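Phenolpthiocerol synthesis type-I polyketide synthase ppsA (Mycobacterium bovis, PDB 7AKC) probably helps build the lipid core of phthiocerols and phenolphthiocerols by extending fatty acyl starters with malonyl or methylmalonyl units, and is represented here by its acyltransferase domain. Local coordinates at residues G240-T245 with A275-G280; L107-S112 with Q271-S276; G149-E154 with E188-L193; I164-Q169 with I194-A199. One frame throughout, in Å; residues are numbered along the deposited sequence.

Interaction 1: G240-T245 with A275-G280; sequences GIISTT and ASAGSG. With NA (sodium ion), chain C.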
loop_
_atom_site.group_PDB
_atom_site.type_symbol
_atom_site.label_atom_id
_atom_site.label_comp_id
_atom_site.label_asym_id
_atom_site.label_seq_id
_atom_site.Cartn_x
_atom_site.Cartn_y
_atom_site.Cartn_z
ATOM N N GLY A 240 2.963 10.155 -14.066
ATOM C CA GLY A 240 3.041 10.641 -12.686
ATOM C C GLY A 240 2.783 9.569 -11.645
ATOM O O GLY A 240 1.997 8.658 -11.873
ATOM N N ILE A 241 3.491 9.636 -10.526
ATOM C CA ILE A 241 3.309 8.712 -9.428
ATOM C C ILE A 241 3.470 9.471 -8.125
ATOM O O ILE A 241 4.336 10.353 -8.012
ATOM C CB ILE A 241 4.305 7.531 -9.515
ATOM C CG1 ILE A 241 4.150 6.581 -8.290
ATOM C CG2 ILE A 241 5.750 8.007 -9.723
ATOM C CD1 ILE A 241 4.710 5.215 -8.518
ATOM N N ILE A 242 2.549 9.219 -7.212
ATOM C CA ILE A 242 2.658 9.735 -5.866
ATOM C C ILE A 242 3.031 8.551 -4.999
ATOM O O ILE A 242 2.297 7.546 -4.943
ATOM C CB ILE A 242 1.409 10.448 -5.325
ATOM C CG1 ILE A 242 0.952 11.551 -6.312
ATOM C CG2 ILE A 242 1.692 10.991 -3.914
ATOM C CD1 ILE A 242 -0.272 12.251 -5.894
ATOM N N SER A 243 4.221 8.601 -4.398
ATOM C CA SER A 243 4.639 7.521 -3.495
ATOM C C SER A 243 3.885 7.621 -2.174
ATOM O O SER A 243 3.599 8.711 -1.695
ATOM C CB SER A 243 6.129 7.656 -3.207
ATOM O OG SER A 243 6.595 6.648 -2.327
ATOM N N THR A 244 3.615 6.483 -1.558
ATOM C CA THR A 244 3.032 6.431 -0.225
ATOM C C THR A 244 4.132 6.128 0.823
ATOM O O THR A 244 3.829 5.941 2.022
ATOM C CB THR A 244 1.937 5.349 -0.184
ATOM O OG1 THR A 244 2.474 4.055 -0.562
ATOM C CG2 THR A 244 0.694 5.732 -1.047
ATOM N N THR A 245 5.392 6.098 0.419
ATOM C CA THR A 245 6.498 5.777 1.292
ATOM C C THR A 245 6.887 6.852 2.304
ATOM O O THR A 245 7.230 6.516 3.469
ATOM C CB THR A 245 7.708 5.378 0.442
ATOM O OG1 THR A 245 7.370 4.170 -0.265
ATOM C CG2 THR A 245 8.975 5.155 1.284
ATOM N N ALA A 275 -5.303 12.294 -1.044
ATOM C CA ALA A 275 -5.679 13.695 -0.836
ATOM C C ALA A 275 -4.912 14.614 -1.778
ATOM O O ALA A 275 -5.470 15.577 -2.314
ATOM C CB ALA A 275 -5.404 14.100 0.606
ATOM N N SER A 276 -3.623 14.313 -1.997
ATOM C CA SER A 276 -2.804 15.159 -2.897
ATOM C C SER A 276 -3.323 15.013 -4.321
ATOM O O SER A 276 -3.454 15.998 -5.055
ATOM C CB SER A 276 -1.348 14.724 -2.841
ATOM O OG SER A 276 -0.557 15.471 -3.753
ATOM N N ALA A 277 -3.597 13.775 -4.739
ATOM C CA ALA A 277 -4.134 13.535 -6.094
ATOM C C ALA A 277 -5.473 14.262 -6.272
ATOM O O ALA A 277 -5.677 14.965 -7.271
ATOM C CB ALA A 277 -4.309 12.019 -6.307
ATOM N N GLY A 278 -6.340 14.199 -5.265
ATOM C CA GLY A 278 -7.650 14.853 -5.342
ATOM C C GLY A 278 -7.589 16.379 -5.298
ATOM O O GLY A 278 -8.512 17.062 -5.773
ATOM N N SER A 279 -6.488 16.929 -4.776
ATOM C CA SER A 279 -6.277 18.358 -4.600
ATOM C C SER A 279 -5.936 19.033 -5.939
ATOM O O SER A 279 -5.262 18.409 -6.746
ATOM C CB SER A 279 -5.080 18.579 -3.677
ATOM O OG SER A 279 -4.714 19.956 -3.633
ATOM N N GLY A 280 -6.322 20.294 -6.140
ATOM C CA GLY A 280 -5.894 21.011 -7.350
ATOM C C GLY A 280 -4.383 21.220 -7.413
ATOM O O GLY A 280 -3.840 21.528 -8.474
HETATM NA NA NA C . -3.367 17.061 -7.059
HETATM O O HOH W 1 -1.564 15.488 -7.639
#

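Interaction 2: L107-S112 with Q271-S276; sequences LVIGHS and QQAIAS. With NA (sodium ion), chain C.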
loop_
_atom_site.group_PDB
_atom_site.type_symbol
_atom_site.label_atom_id
_atom_site.label_comp_id
_atom_site.label_asym_id
_atom_site.label_seq_id
_atom_site.Cartn_x
_atom_site.Cartn_y
_atom_site.Cartn_z
ATOM N N LEU A 107 -1.919 9.109 -13.570
ATOM C CA LEU A 107 -1.192 9.079 -12.323
ATOM C C LEU A 107 -1.426 7.717 -11.676
ATOM O O LEU A 107 -2.477 7.088 -11.868
ATOM C CB LEU A 107 -1.761 10.163 -11.405
ATOM C CG LEU A 107 -0.990 10.428 -10.132
ATOM C CD1 LEU A 107 -0.039 11.584 -10.310
ATOM C CD2 LEU A 107 -1.938 10.731 -8.980
ATOM N N VAL A 108 -0.418 7.233 -10.974
ATOM C CA VAL A 108 -0.563 5.976 -10.237
ATOM C C VAL A 108 -0.240 6.172 -8.762
ATOM O O VAL A 108 0.586 7.005 -8.407
ATOM C CB VAL A 108 0.228 4.801 -10.875
ATOM C CG1 VAL A 108 -0.225 4.537 -12.310
ATOM C CG2 VAL A 108 1.720 5.045 -10.808
ATOM N N ILE A 109 -0.894 5.376 -7.885
ATOM C CA ILE A 109 -0.623 5.378 -6.457
ATOM C C ILE A 109 -0.576 3.933 -6.041
ATOM O O ILE A 109 -1.489 3.174 -6.316
ATOM C CB ILE A 109 -1.689 6.162 -5.658
ATOM C CG1 ILE A 109 -1.670 7.668 -6.048
ATOM C CG2 ILE A 109 -1.460 5.980 -4.175
ATOM C CD1 ILE A 109 -2.774 8.522 -5.417
ATOM N N GLY A 110 0.513 3.547 -5.420
ATOM C CA GLY A 110 0.686 2.188 -4.920
ATOM C C GLY A 110 0.605 2.230 -3.407
ATOM O O GLY A 110 1.276 3.038 -2.771
ATOM N N HIS A 111 -0.193 1.335 -2.828
ATOM C CA HIS A 111 -0.443 1.167 -1.401
ATOM C C HIS A 111 0.405 -0.012 -0.911
ATOM O O HIS A 111 0.314 -1.120 -1.457
ATOM C CB HIS A 111 -1.932 0.881 -1.230
ATOM C CG HIS A 111 -2.382 0.437 0.119
ATOM N ND1 HIS A 111 -2.260 -0.900 0.519
ATOM C CD2 HIS A 111 -3.081 1.111 1.063
ATOM C CE1 HIS A 111 -2.831 -0.968 1.716
ATOM N NE2 HIS A 111 -3.323 0.222 2.090
ATOM N N SER A 112 1.256 0.228 0.108
ATOM C CA SER A 112 2.090 -0.798 0.700
ATOM C C SER A 112 2.931 -1.551 -0.382
ATOM O O SER A 112 3.525 -0.908 -1.245
ATOM C CB SER A 112 1.223 -1.718 1.585
ATOM O OG SER A 112 1.961 -2.785 2.176
ATOM N N GLN A 271 -3.718 7.849 2.763
ATOM C CA GLN A 271 -4.606 9.011 2.800
ATOM C C GLN A 271 -3.943 10.294 2.200
ATOM O O GLN A 271 -4.543 11.022 1.419
ATOM C CB GLN A 271 -4.966 9.256 4.264
ATOM C CG GLN A 271 -5.745 10.560 4.442
ATOM C CD GLN A 271 -5.965 10.879 5.889
ATOM O OE1 GLN A 271 -6.061 10.002 6.741
ATOM N NE2 GLN A 271 -6.035 12.174 6.186
ATOM N N GLN A 272 -2.692 10.527 2.563
ATOM C CA GLN A 272 -1.961 11.711 2.126
ATOM C C GLN A 272 -1.761 11.698 0.626
ATOM O O GLN A 272 -1.905 12.747 0.004
ATOM C CB GLN A 272 -0.590 11.802 2.843
ATOM C CG GLN A 272 -0.654 11.939 4.388
ATOM C CD GLN A 272 -0.747 10.613 5.130
ATOM O OE1 GLN A 272 -1.000 9.551 4.573
ATOM N NE2 GLN A 272 -0.492 10.664 6.423
ATOM N N ALA A 273 -1.431 10.524 0.026
ATOM C CA ALA A 273 -1.258 10.462 -1.428
ATOM C C ALA A 273 -2.597 10.672 -2.157
ATOM O O ALA A 273 -2.666 11.431 -3.115
ATOM C CB ALA A 273 -0.639 9.117 -1.831
ATOM N N ILE A 274 -3.678 10.021 -1.697
ATOM C CA ILE A 274 -5.002 10.197 -2.315
ATOM C C ILE A 274 -5.440 11.686 -2.218
ATOM O O ILE A 274 -5.916 12.254 -3.195
ATOM C CB ILE A 274 -6.026 9.287 -1.568
ATOM C CG1 ILE A 274 -5.751 7.783 -1.827
ATOM C CG2 ILE A 274 -7.490 9.639 -1.945
ATOM C CD1 ILE A 274 -5.880 7.351 -3.375
ATOM N N ALA A 275 -5.303 12.294 -1.044
ATOM C CA ALA A 275 -5.679 13.695 -0.836
ATOM C C ALA A 275 -4.912 14.614 -1.778
ATOM O O ALA A 275 -5.470 15.577 -2.314
ATOM C CB ALA A 275 -5.404 14.100 0.606
ATOM N N SER A 276 -3.623 14.313 -1.997
ATOM C CA SER A 276 -2.804 15.159 -2.897
ATOM C C SER A 276 -3.323 15.013 -4.321
ATOM O O SER A 276 -3.454 15.998 -5.055
ATOM C CB SER A 276 -1.348 14.724 -2.841
ATOM O OG SER A 276 -0.557 15.471 -3.753
HETATM NA NA NA C . -3.367 17.061 -7.059
HETATM O O HOH W 1 -1.564 15.488 -7.639
#

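Interaction 3: G149-E154 with E188-L193; sequences GMALLE and EQIDEL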
loop_
_atom_site.group_PDB
_atom_site.type_symbol
_atom_site.label_atom_id
_atom_site.label_comp_id
_atom_site.label_asym_id
_atom_site.label_seq_id
_atom_site.Cartn_x
_atom_site.Cartn_y
_atom_site.Cartn_z
ATOM N N GLY A 149 0.966 -9.262 12.694
ATOM C CA GLY A 149 -0.399 -9.064 12.259
ATOM C C GLY A 149 -0.695 -7.580 12.133
ATOM O O GLY A 149 0.171 -6.738 12.381
ATOM N N MET A 150 -1.851 -7.285 11.580
ATOM C CA MET A 150 -2.300 -5.903 11.438
ATOM C C MET A 150 -3.714 -5.771 11.973
ATOM O O MET A 150 -4.437 -6.757 12.029
ATOM C CB MET A 150 -2.217 -5.451 9.982
ATOM C CG MET A 150 -0.778 -5.446 9.486
ATOM S SD MET A 150 -0.570 -5.011 7.748
ATOM C CE MET A 150 0.118 -3.440 7.891
ATOM N N ALA A 151 -4.125 -4.551 12.335
ATOM C CA ALA A 151 -5.513 -4.344 12.779
ATOM C C ALA A 151 -5.986 -3.025 12.213
ATOM O O ALA A 151 -5.256 -2.039 12.276
ATOM C CB ALA A 151 -5.630 -4.336 14.296
ATOM N N LEU A 152 -7.215 -3.016 11.704
ATOM C CA LEU A 152 -7.878 -1.829 11.197
ATOM C C LEU A 152 -8.627 -1.248 12.374
ATOM O O LEU A 152 -9.525 -1.910 12.934
ATOM C CB LEU A 152 -8.870 -2.218 10.096
ATOM C CG LEU A 152 -9.713 -1.047 9.550
ATOM C CD1 LEU A 152 -8.819 0.085 8.966
ATOM C CD2 LEU A 152 -10.759 -1.554 8.524
ATOM N N LEU A 153 -8.270 -0.033 12.784
ATOM C CA LEU A 153 -8.905 0.611 13.924
ATOM C C LEU A 153 -9.768 1.781 13.463
ATOM O O LEU A 153 -9.339 2.572 12.592
ATOM C CB LEU A 153 -7.814 1.169 14.864
ATOM C CG LEU A 153 -6.683 0.203 15.243
ATOM C CD1 LEU A 153 -5.728 0.859 16.199
ATOM C CD2 LEU A 153 -7.224 -1.110 15.817
ATOM N N GLU A 154 -10.954 1.946 14.064
ATOM C CA GLU A 154 -11.803 3.082 13.746
ATOM C C GLU A 154 -11.407 4.217 14.719
ATOM O O GLU A 154 -12.180 4.655 15.599
ATOM C CB GLU A 154 -13.308 2.714 13.785
ATOM C CG GLU A 154 -13.681 1.510 12.923
ATOM C CD GLU A 154 -13.357 1.534 11.438
ATOM O OE1 GLU A 154 -13.409 2.633 10.835
ATOM O OE2 GLU A 154 -13.069 0.449 10.872
ATOM N N GLU A 188 0.237 -11.336 18.658
ATOM C CA GLU A 188 -0.324 -11.370 19.998
ATOM C C GLU A 188 -0.509 -9.981 20.597
ATOM O O GLU A 188 -1.492 -9.756 21.340
ATOM C CB GLU A 188 0.493 -12.280 20.930
ATOM C CG GLU A 188 1.914 -11.814 21.211
ATOM C CD GLU A 188 2.962 -12.150 20.162
ATOM O OE1 GLU A 188 2.597 -12.645 19.068
ATOM O OE2 GLU A 188 4.155 -11.871 20.427
ATOM N N GLN A 189 0.383 -9.019 20.200
ATOM C CA GLN A 189 0.237 -7.628 20.645
ATOM C C GLN A 189 -0.921 -6.944 19.915
ATOM O O GLN A 189 -1.659 -6.179 20.518
ATOM C CB GLN A 189 1.556 -6.889 20.522
ATOM C CG GLN A 189 2.652 -7.562 21.357
ATOM C CD GLN A 189 3.965 -6.834 21.269
ATOM O OE1 GLN A 189 4.020 -5.648 20.913
ATOM N NE2 GLN A 189 5.049 -7.515 21.621
ATOM N N ILE A 190 -1.085 -7.241 18.623
ATOM C CA ILE A 190 -2.213 -6.750 17.823
ATOM C C ILE A 190 -3.537 -7.228 18.433
ATOM O O ILE A 190 -4.440 -6.422 18.641
ATOM C CB ILE A 190 -2.063 -7.190 16.359
ATOM C CG1 ILE A 190 -0.846 -6.470 15.686
ATOM C CG2 ILE A 190 -3.385 -6.974 15.576
ATOM C CD1 ILE A 190 -0.841 -4.903 15.703
ATOM N N ASP A 191 -3.590 -8.502 18.889
ATOM C CA ASP A 191 -4.769 -9.031 19.518
ATOM C C ASP A 191 -5.069 -8.266 20.818
ATOM O O ASP A 191 -6.228 -7.939 21.073
ATOM C CB ASP A 191 -4.598 -10.528 19.765
ATOM C CG ASP A 191 -4.818 -11.349 18.497
ATOM O OD1 ASP A 191 -5.323 -10.773 17.479
ATOM O OD2 ASP A 191 -4.442 -12.542 18.487
ATOM N N GLU A 192 -4.028 -7.976 21.621
ATOM C CA GLU A 192 -4.253 -7.273 22.898
ATOM C C GLU A 192 -4.801 -5.870 22.618
ATOM O O GLU A 192 -5.678 -5.375 23.336
ATOM C CB GLU A 192 -2.981 -7.195 23.763
ATOM C CG GLU A 192 -3.266 -6.409 25.041
ATOM C CD GLU A 192 -2.222 -6.262 26.126
ATOM O OE1 GLU A 192 -1.122 -6.837 25.982
ATOM O OE2 GLU A 192 -2.533 -5.600 27.148
ATOM N N LEU A 193 -4.275 -5.231 21.563
ATOM C CA LEU A 193 -4.702 -3.861 21.225
ATOM C C LEU A 193 -6.142 -3.839 20.692
ATOM O O LEU A 193 -6.886 -2.905 20.986
ATOM C CB LEU A 193 -3.723 -3.219 20.239
ATOM C CG LEU A 193 -2.438 -2.854 20.945
ATOM C CD1 LEU A 193 -1.306 -2.667 19.928
ATOM C CD2 LEU A 193 -2.688 -1.592 21.776
#

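Interaction 4: I164-Q169 with I194-A199; sequences IADFPQ and ITRVRA. With NA (sodium ion), chain B.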
loop_
_atom_site.group_PDB
_atom_site.type_symbol
_atom_site.label_atom_id
_atom_site.label_comp_id
_atom_site.label_asym_id
_atom_site.label_seq_id
_atom_site.Cartn_x
_atom_site.Cartn_y
_atom_site.Cartn_z
ATOM N N ILE A 164 -0.815 3.247 20.927
ATOM C CA ILE A 164 0.317 2.325 20.771
ATOM C C ILE A 164 1.657 2.900 21.245
ATOM O O ILE A 164 2.683 2.241 21.084
ATOM C CB ILE A 164 0.412 1.858 19.323
ATOM C CG1 ILE A 164 0.778 3.032 18.377
ATOM C CG2 ILE A 164 -0.845 1.113 18.909
ATOM C CD1 ILE A 164 0.895 2.606 16.971
ATOM N N ALA A 165 1.652 4.080 21.861
ATOM C CA ALA A 165 2.895 4.730 22.274
ATOM C C ALA A 165 3.682 3.869 23.278
ATOM O O ALA A 165 4.907 3.941 23.299
ATOM C CB ALA A 165 2.593 6.108 22.865
ATOM N N ASP A 166 2.973 3.078 24.105
ATOM C CA ASP A 166 3.680 2.228 25.066
ATOM C C ASP A 166 3.923 0.801 24.551
ATOM O O ASP A 166 4.315 -0.048 25.347
ATOM C CB ASP A 166 3.013 2.224 26.444
ATOM C CG ASP A 166 1.505 2.022 26.432
ATOM O OD1 ASP A 166 0.918 1.902 25.316
ATOM O OD2 ASP A 166 0.905 1.959 27.550
ATOM N N PHE A 167 3.733 0.528 23.260
ATOM C CA PHE A 167 3.995 -0.799 22.687
ATOM C C PHE A 167 5.142 -0.602 21.739
ATOM O O PHE A 167 4.897 -0.271 20.578
ATOM C CB PHE A 167 2.767 -1.333 21.923
ATOM C CG PHE A 167 1.734 -2.020 22.776
ATOM C CD1 PHE A 167 0.964 -1.298 23.685
ATOM C CD2 PHE A 167 1.514 -3.383 22.660
ATOM C CE1 PHE A 167 0.007 -1.941 24.485
ATOM C CE2 PHE A 167 0.566 -4.030 23.466
ATOM C CZ PHE A 167 -0.198 -3.302 24.361
ATOM N N PRO A 168 6.412 -0.783 22.206
ATOM C CA PRO A 168 7.572 -0.497 21.312
ATOM C C PRO A 168 7.582 -1.247 20.000
ATOM O O PRO A 168 8.142 -0.748 19.020
ATOM C CB PRO A 168 8.806 -0.899 22.155
ATOM C CG PRO A 168 8.241 -1.612 23.377
ATOM C CD PRO A 168 6.846 -1.144 23.573
ATOM N N GLN A 169 6.973 -2.454 19.991
ATOM C CA GLN A 169 6.983 -3.261 18.765
ATOM C C GLN A 169 5.772 -3.068 17.853
ATOM O O GLN A 169 5.727 -3.666 16.775
ATOM C CB GLN A 169 7.135 -4.742 19.101
ATOM C CG GLN A 169 8.483 -5.139 19.621
ATOM C CD GLN A 169 8.447 -6.636 19.885
ATOM O OE1 GLN A 169 7.977 -7.089 20.958
ATOM N NE2 GLN A 169 8.931 -7.439 18.921
ATOM N N ILE A 194 -6.545 -4.869 19.932
ATOM C CA ILE A 194 -7.936 -4.988 19.447
ATOM C C ILE A 194 -8.902 -5.052 20.640
ATOM O O ILE A 194 -9.935 -4.389 20.648
ATOM C CB ILE A 194 -8.034 -6.237 18.529
ATOM C CG1 ILE A 194 -7.322 -5.940 17.183
ATOM C CG2 ILE A 194 -9.448 -6.701 18.320
ATOM C CD1 ILE A 194 -7.218 -7.144 16.329
ATOM N N THR A 195 -8.524 -5.832 21.673
ATOM C CA THR A 195 -9.296 -5.958 22.899
ATOM C C THR A 195 -9.382 -4.604 23.620
ATOM O O THR A 195 -10.466 -4.224 24.079
ATOM C CB THR A 195 -8.656 -7.000 23.827
ATOM O OG1 THR A 195 -8.685 -8.269 23.164
ATOM C CG2 THR A 195 -9.436 -7.128 25.200
ATOM N N ARG A 196 -8.240 -3.872 23.724
ATOM C CA ARG A 196 -8.262 -2.580 24.410
ATOM C C ARG A 196 -9.156 -1.584 23.659
ATOM O O ARG A 196 -9.918 -0.839 24.276
ATOM C CB ARG A 196 -6.824 -2.016 24.513
ATOM C CG ARG A 196 -5.925 -2.805 25.487
ATOM C CD ARG A 196 -4.584 -2.104 25.677
ATOM N NE ARG A 196 -3.757 -2.752 26.693
ATOM C CZ ARG A 196 -2.720 -2.174 27.300
ATOM N NH1 ARG A 196 -2.389 -0.918 27.015
ATOM N NH2 ARG A 196 -2.042 -2.827 28.238
ATOM N N VAL A 197 -9.103 -1.607 22.312
ATOM C CA VAL A 197 -9.894 -0.658 21.511
ATOM C C VAL A 197 -11.382 -0.992 21.732
ATOM O O VAL A 197 -12.143 -0.108 22.083
ATOM C CB VAL A 197 -9.512 -0.706 20.030
ATOM C CG1 VAL A 197 -10.475 0.131 19.168
ATOM C CG2 VAL A 197 -8.074 -0.215 19.838
ATOM N N ARG A 198 -11.742 -2.269 21.679
ATOM C CA ARG A 198 -13.131 -2.690 21.933
ATOM C C ARG A 198 -13.623 -2.353 23.331
ATOM O O ARG A 198 -14.825 -2.070 23.536
ATOM C CB ARG A 198 -13.267 -4.179 21.631
ATOM C CG ARG A 198 -13.252 -4.438 20.143
ATOM C CD ARG A 198 -13.257 -5.917 19.858
ATOM N NE ARG A 198 -13.118 -6.159 18.430
ATOM C CZ ARG A 198 -12.854 -7.345 17.886
ATOM N NH1 ARG A 198 -12.771 -8.432 18.648
ATOM N NH2 ARG A 198 -12.708 -7.460 16.573
ATOM N N ALA A 199 -12.727 -2.449 24.322
ATOM C CA ALA A 199 -13.073 -2.148 25.714
ATOM C C ALA A 199 -13.382 -0.671 25.927
ATOM O O ALA A 199 -14.063 -0.333 26.907
ATOM C CB ALA A 199 -11.957 -2.581 26.653
HETATM NA NA NA B . 4.470 1.739 19.398
HETATM O O HOH W 2 5.960 2.929 20.802
HETATM O O HOH W 3 6.808 1.957 18.639
HETATM O O HOH W 4 4.405 3.741 18.184
#

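Interaction 1: G240-T245 with A275-G280
I242 reaches across to S276 and A277 with one methyl group, joining the outermost strand 240-242 of the parallel sheet to helix 270-278 in the α/β-hydrolase-like core of the acyltransferase domain. The CG1 branch lies anti to the carbonyl carbon (chi1 -53°) and runs on fully extended, which carries CD1 away from the strand and onto the last turn of the helix. There CD1 lies 3.8 Å from A277 N, 4.1 Å from A277 CB and 3.9 Å from S276 OG, so a single carbon fills the angle between backbone and two side chains. The tight part ends there. A273 and L107 back the same isoleucine from inside the core, and L249 comes from a loop.

Beyond A277 the chain loses contact with the strand. S279 leaves helical geometry, G280 is exposed, and polar chemistry takes over: a sodium ion gathers carbonyl oxygens at the helix end, with A281 and G283 completing the protein share of the site. Its ligands include S276 O at 2.3 Å and water 1 at 2.5 Å, while S279 O, the carbonyl oxygen just past the helix end, lies 2.4 Å from the ion.

Interaction 2: L107-S112 with Q271-S276
I109 and A273 bring the two backbones closest, with 7.2 Å between their CA atoms, where strand 107-110 passes beside the middle of helix 270-278. No hydrogen bond crosses the gap, and the meeting is made almost wholly by the two branches of I109. Its CG2 methyl meets the CB of A273 at 4.0 Å, and the small alanine side chain lets helix and strand come this near. The other branch, extended through CG1 (chi2 174°), ends in CD1, which touches two things at once: the backbone oxygen of A273 (CD1 to O 3.7 Å) and the CD1 methyl of I274 at 3.9 Å.

This strand lies inside the parallel sheet of the α/β core, and the GHSMG sequence that begins at its last residue, G110, fits a nucleophile elbow, the strained turn between strand and helix. S112, with its positive phi of 53°, hydrogen-bonds through OG to H214 NE2, as expected of the serine–histidine pair of acyltransferases.

I274 starts out along the flank of the helix, but its bent chain (chi2 -62°) swings CD1 round to the strand, so that the two isoleucine side chains cross at about a right angle. It also packs against I301, T304 and L305 of helix 298-308. Two residues after I109, the ring of H111 meets that of F270 edge to face.

Interaction 3: G149-E154 with E188-L193
The peptide planes of G149 and M150, in the ferredoxin-like subdomain of the acyltransferase, present one face to I190, whose carbon branches lie over them. I190 CG1 sits above the carbonyl group of G149, 3.5 Å from its O and 3.7 Å from its C, and I190 CG2 lies over the face of the next peptide, 3.7 Å from M150 O. The edges of these planes are spent on the sheet: G149 and A151 bond through their backbones to G185 and I183 on one side, M150 to V207 of strand 204-207 on the other. M150 turns its CB away from the helix, and its side chain touches A184 and V207.

The subdomain is a βαββαβ unit in which helix 187-199 packs on an antiparallel sheet of strand order 2-3-1-4. Strand 148-153 is central in that sheet, and the helix runs almost along it: the segment axes approach to 7.7 Å at an angle of 20°. With no side chain at G149, the helix can come close here, and the CA atoms of G149 and I190 are 6.3 Å apart.

Torsions account for how I190 spreads over the strand. CG1 stands anti to the carbonyl carbon (chi1 -68°), and chi2 of -57° places CD1 on the oxygen side of the G149 carbonyl, 3.9 Å from G149 O. I183 and R206 add contacts to the same side chain from the flanking strands, and R206 also pairs with D191 in a salt bridge on the helix. The side-chain contact with the strand itself is methyl on methyl, I190 CG2 against A151 CB at 3.7 Å.

Interaction 4: I164-Q169 with I194-A199
F167 and R196 supply the aromatic part of this surface contact, reaching towards each other from opposite directions. The ring and guanidinium planes stand 89° apart, nearly perpendicular, with the ring giving its edge and the guanidinium its face. F167 CE1 lies above that face, nearer the edge of the group than its centre and 3.6 Å from R196 NH1. An extended arginine chain from CG to NE carries the group out from helix 187-199 to the loop.

The charged part is weaker between these segments. D166 OD2 faces the edge of the guanidinium but stays 4.4 Å from R196 NH1, too far for a salt bridge; the true partner is E192, one helical turn earlier, whose OE2 pairs with R196 NH2.

Metal coordination and backbone bonding hold the loop in shape. I164 to F167 form a type I turn closed by F167 N to I164 O at 3.0 Å, and the same I164 oxygen binds a sodium ion at 2.5 Å. F167 O, 2.4 Å from the ion, V170 O and three waters complete the site; waters 2 and 3 also donate to A165 O and P168 O.

Because the ring meets the arginine with its edge and not its π face, no cation-π gain is expected; the contact probably rests on dispersion and on a guanidinium steadied by E192, with long-range attraction from D166 adding little in solvent.

Overall arrangement
Interactions 1 and 2 form one continuous piece of the α/β core, their centres 5 Å apart: neighbouring strands of the parallel sheet lean on the same helix 270-278, and T244 OG1 bonds G110 O between them. Interaction 2 is fully buried and apolar, whereas interaction 1, at the sheet's edge, runs out to a sodium site. Interactions 3 and 4 share helix 187-199 in the ferredoxin-like subdomain, the first buried under the helix, the second at the surface, pairing an aromatic edge with a charged group beside another sodium ion. Q189 NE2 bonds Q169 OE1 between them. Along the chain both lie within the loop closed by interaction 2, yet their centres stand 24 and 27 Å from it.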